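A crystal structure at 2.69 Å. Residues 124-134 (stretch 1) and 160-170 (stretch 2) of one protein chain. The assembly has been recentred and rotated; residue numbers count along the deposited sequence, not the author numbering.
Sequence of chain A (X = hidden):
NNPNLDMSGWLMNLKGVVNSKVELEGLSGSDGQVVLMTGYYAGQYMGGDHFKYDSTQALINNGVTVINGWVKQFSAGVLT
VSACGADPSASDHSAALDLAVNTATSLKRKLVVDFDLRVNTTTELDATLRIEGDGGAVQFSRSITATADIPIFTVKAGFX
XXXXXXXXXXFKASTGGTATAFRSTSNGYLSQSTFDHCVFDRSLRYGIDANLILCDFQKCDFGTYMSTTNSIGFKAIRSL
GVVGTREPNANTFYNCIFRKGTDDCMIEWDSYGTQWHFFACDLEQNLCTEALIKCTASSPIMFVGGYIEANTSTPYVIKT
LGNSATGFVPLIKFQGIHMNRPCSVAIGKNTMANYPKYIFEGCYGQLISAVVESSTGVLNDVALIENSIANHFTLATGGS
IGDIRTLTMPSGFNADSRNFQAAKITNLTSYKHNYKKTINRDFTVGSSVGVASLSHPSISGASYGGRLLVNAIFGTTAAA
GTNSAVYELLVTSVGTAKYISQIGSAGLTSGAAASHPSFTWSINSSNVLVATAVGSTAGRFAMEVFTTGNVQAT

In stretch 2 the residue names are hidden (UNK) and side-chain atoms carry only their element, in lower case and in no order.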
# COMPACT_ATOMS: atom_id res chain seq x y z
N GLU A 124 32.76 -8.41 14.32
CA GLU A 124 32.51 -7.23 13.51
C GLU A 124 31.94 -7.63 12.15
O GLU A 124 32.41 -8.58 11.52
CB GLU A 124 33.80 -6.43 13.33
CG GLU A 124 34.30 -5.78 14.61
CD GLU A 124 35.38 -4.75 14.37
OE1 GLU A 124 35.89 -4.67 13.24
OE2 GLU A 124 35.72 -4.01 15.32
N LEU A 125 30.92 -6.90 11.72
CA LEU A 125 30.21 -7.22 10.48
C LEU A 125 31.05 -6.71 9.31
O LEU A 125 31.09 -5.51 9.04
CB LEU A 125 28.81 -6.61 10.50
CG LEU A 125 27.78 -6.97 9.42
CD1 LEU A 125 26.39 -6.68 9.94
CD2 LEU A 125 28.01 -6.23 8.11
N ASP A 126 31.72 -7.63 8.62
CA ASP A 126 32.43 -7.27 7.40
C ASP A 126 31.44 -6.95 6.29
O ASP A 126 30.32 -7.47 6.25
CB ASP A 126 33.34 -8.41 6.96
CG ASP A 126 34.49 -8.65 7.92
OD1 ASP A 126 34.82 -7.73 8.70
OD2 ASP A 126 35.06 -9.76 7.89
N ALA A 127 31.87 -6.07 5.39
CA ALA A 127 31.00 -5.67 4.29
C ALA A 127 30.68 -6.85 3.39
O ALA A 127 31.48 -7.79 3.26
CB ALA A 127 31.65 -4.55 3.48
N THR A 128 29.50 -6.81 2.77
CA THR A 128 29.04 -7.80 1.80
C THR A 128 28.90 -9.20 2.40
O THR A 128 28.94 -10.19 1.67
CB THR A 128 29.94 -7.85 0.56
OG1 THR A 128 31.22 -8.38 0.92
CG2 THR A 128 30.12 -6.45 -0.02
N LEU A 129 28.73 -9.30 3.71
CA LEU A 129 28.54 -10.61 4.34
C LEU A 129 27.16 -11.16 4.01
O LEU A 129 26.14 -10.52 4.29
CB LEU A 129 28.72 -10.52 5.85
CG LEU A 129 28.28 -11.80 6.57
CD1 LEU A 129 29.21 -12.97 6.24
CD2 LEU A 129 28.15 -11.59 8.07
N ARG A 130 27.13 -12.35 3.42
CA ARG A 130 25.89 -13.10 3.23
C ARG A 130 25.98 -14.37 4.06
O ARG A 130 26.77 -15.27 3.74
CB ARG A 130 25.65 -13.41 1.75
CG ARG A 130 24.47 -14.32 1.49
CD ARG A 130 24.35 -14.65 0.01
NE ARG A 130 23.39 -15.72 -0.23
CZ ARG A 130 23.27 -16.35 -1.40
NH1 ARG A 130 24.04 -16.01 -2.42
NH2 ARG A 130 22.37 -17.32 -1.54
N ILE A 131 25.19 -14.45 5.12
CA ILE A 131 25.22 -15.57 6.06
C ILE A 131 23.81 -16.11 6.20
O ILE A 131 22.86 -15.35 6.38
CB ILE A 131 25.81 -15.15 7.42
CG1 ILE A 131 25.72 -16.29 8.43
CG2 ILE A 131 25.12 -13.89 7.94
CD1 ILE A 131 26.36 -15.96 9.76
N GLU A 132 23.67 -17.43 6.10
CA GLU A 132 22.38 -18.09 6.13
C GLU A 132 22.41 -19.26 7.11
O GLU A 132 23.47 -19.71 7.55
CB GLU A 132 21.97 -18.59 4.73
CG GLU A 132 21.95 -17.49 3.67
CD GLU A 132 21.61 -18.02 2.29
OE1 GLU A 132 21.98 -19.17 1.98
OE2 GLU A 132 20.97 -17.28 1.51
N GLY A 133 21.22 -19.74 7.46
CA GLY A 133 21.09 -20.88 8.35
C GLY A 133 20.19 -21.94 7.75
O GLY A 133 19.22 -21.64 7.04
N ASP A 134 20.52 -23.20 8.04
CA ASP A 134 19.79 -24.34 7.51
C ASP A 134 18.91 -25.02 8.56
O ASP A 134 18.55 -26.19 8.40
CB ASP A 134 20.76 -25.36 6.90
CG ASP A 134 21.87 -25.76 7.86
OD1 ASP A 134 21.78 -25.43 9.06
OD2 ASP A 134 22.84 -26.41 7.41
N UNK A 160 31.48 1.02 6.68
CA UNK A 160 32.35 -0.14 6.54
C UNK A 160 31.60 -1.46 6.63
O UNK A 160 32.14 -2.49 6.21
o UNK A 160 34.17 1.14 7.51
c UNK A 160 33.46 -0.08 7.59
N UNK A 161 30.39 -1.46 7.18
CA UNK A 161 29.57 -2.67 7.25
C UNK A 161 28.44 -2.67 6.23
O UNK A 161 27.56 -3.52 6.30
c UNK A 161 28.99 -2.82 8.66
o UNK A 161 30.01 -2.98 9.63
N UNK A 162 28.46 -1.73 5.28
CA UNK A 162 27.39 -1.64 4.30
C UNK A 162 27.30 -2.91 3.47
O UNK A 162 28.30 -3.59 3.22
c UNK A 162 26.68 1.07 1.56
c UNK A 162 26.43 -0.13 2.46
o UNK A 162 25.77 1.91 1.43
o UNK A 162 27.79 1.17 1.00
c UNK A 162 27.59 -0.42 3.40
N UNK A 163 26.07 -3.24 3.06
CA UNK A 163 25.75 -4.41 2.24
C UNK A 163 25.92 -5.69 3.05
O UNK A 163 27.04 -6.04 3.44
c UNK A 163 26.61 -4.45 0.97
o UNK A 163 26.38 -3.31 0.17
N UNK A 164 24.82 -6.38 3.32
CA UNK A 164 24.85 -7.63 4.06
C UNK A 164 23.54 -8.37 3.82
O UNK A 164 22.58 -7.80 3.29
c UNK A 164 25.09 -7.41 5.56
o UNK A 164 24.16 -6.50 6.10
N UNK A 165 23.51 -9.64 4.21
CA UNK A 165 22.32 -10.46 4.07
C UNK A 165 22.27 -11.45 5.22
O UNK A 165 23.26 -12.15 5.48
c UNK A 165 18.68 -13.37 1.93
c UNK A 165 18.82 -12.07 1.47
c UNK A 165 20.87 -13.27 2.89
c UNK A 165 19.99 -11.38 1.73
c UNK A 165 21.03 -11.96 2.45
c UNK A 165 22.31 -11.19 2.72
o UNK A 165 17.52 -14.06 1.68
c UNK A 165 19.70 -13.97 2.64
N UNK A 166 21.13 -11.51 5.90
CA UNK A 166 20.93 -12.41 7.03
C UNK A 166 19.69 -13.24 6.75
O UNK A 166 18.57 -12.72 6.80
c UNK A 166 24.31 -9.44 9.35
c UNK A 166 23.00 -11.42 9.51
c UNK A 166 22.22 -9.58 8.22
c UNK A 166 24.13 -10.71 9.84
c UNK A 166 23.36 -8.87 8.54
c UNK A 166 22.03 -10.86 8.70
c UNK A 166 20.80 -11.64 8.34
N UNK A 167 19.88 -14.52 6.45
CA UNK A 167 18.78 -15.38 6.07
C UNK A 167 18.50 -16.50 7.04
O UNK A 167 19.32 -17.41 7.20
N UNK A 168 17.34 -16.44 7.69
CA UNK A 168 16.82 -17.53 8.52
C UNK A 168 17.79 -17.88 9.65
O UNK A 168 18.29 -19.00 9.76
c UNK A 168 15.33 -19.51 5.53
n UNK A 168 14.25 -20.11 3.36
c UNK A 168 16.49 -18.74 7.65
c UNK A 168 14.35 -19.11 4.45
c UNK A 168 15.52 -18.39 6.53
N UNK A 169 18.05 -16.89 10.49
CA UNK A 169 18.91 -17.03 11.66
C UNK A 169 18.17 -16.53 12.89
O UNK A 169 17.40 -15.56 12.81
c UNK A 169 20.23 -16.27 11.49
c UNK A 169 22.36 -15.86 10.23
c UNK A 169 21.18 -16.79 10.41
c UNK A 169 21.65 -18.19 10.77
N UNK A 170 18.39 -17.19 14.02
CA UNK A 170 17.77 -16.78 15.27
C UNK A 170 18.83 -16.28 16.24
O UNK A 170 19.94 -16.82 16.30
c UNK A 170 16.99 -17.94 15.89
c UNK A 170 16.17 -17.57 17.11
c UNK A 170 14.06 -18.11 19.12
se UNK A 170 14.96 -19.00 17.63

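Position 160 carries one carbon and then one oxygen. Its backbone O lies 3.5 Å from A127 CB, while the side chain stays clear of stretch 1. It is S160.

Position 161 has the same pair of atoms, one carbon and one oxygen. The oxygen lies 2.8 Å from L125 O and donates a hydrogen bond to it. This is a serine, S161, and the donor is S161 OG.

Position 162 has three carbons in a row, the third bearing two oxygens. That carboxylate ends a glutamate, E162. Its CA-to-CB bond points away from stretch 1, so the backbone makes the contact: E162 O is 3.5 Å from A127 CB.

Position 163 again shows one carbon and one oxygen. Its CB is 4.2 Å from T128 CG2. It is S163. T128 N gives S163 O a weak hydrogen bond of 2.7 Å, bent to 130°.

Position 164 also has one carbon and one oxygen. Its CB sits 4.1 Å from L125 CD2. It is S164.

Position 165 has one carbon, then a ring of six carbons bearing one oxygen. Its CB is 4.0 Å from R130 CG, and a ring carbon is 3.7 Å from E132 OE2. The ring oxygen makes it a tyrosine, Y165.

Position 166 has one carbon and a six-carbon ring without oxygen, hence F166. L125 CD1 meets the ring edge, 3.5 Å from F166 CZ. I131 CG2 is 3.6 Å from F166 CD2.

Position 167 has no side-chain atoms and is G167. A CB here would clash with Y165 CE1 at 2.9 Å.

Position 168 has four carbons in a row ending in nitrogen, a lysine, K168. Its side chain leads away from stretch 1.

Position 169 has four carbons, forked at the second. One branch end is 3.8 Å from I131 CG1. The fork identifies L169. Its CD2 is 3.7 Å from G133 CA, and a CB on G133 would clash with it.

Position 170 has two carbons, selenium and one carbon, unbranched. It is selenomethionine, M170, and makes no contact with stretch 1.

The contact is a parallel strand pairing. Hydrogen bonds alternate in direction: Y165 N to L129 O (2.8 Å), I131 N to Y165 O (3.0 Å), G167 N to I131 O (3.1 Å) and G133 N to G167 O (3.0 Å). I131 and F166 share one face, where apolar packing adds to the backbone bonds. R130, E132 and Y165 share the other, where R130 NH2 and E132 OE2 form a 3.4 Å salt bridge.

Stretch 2 (160-170) SSESSYFGKLM
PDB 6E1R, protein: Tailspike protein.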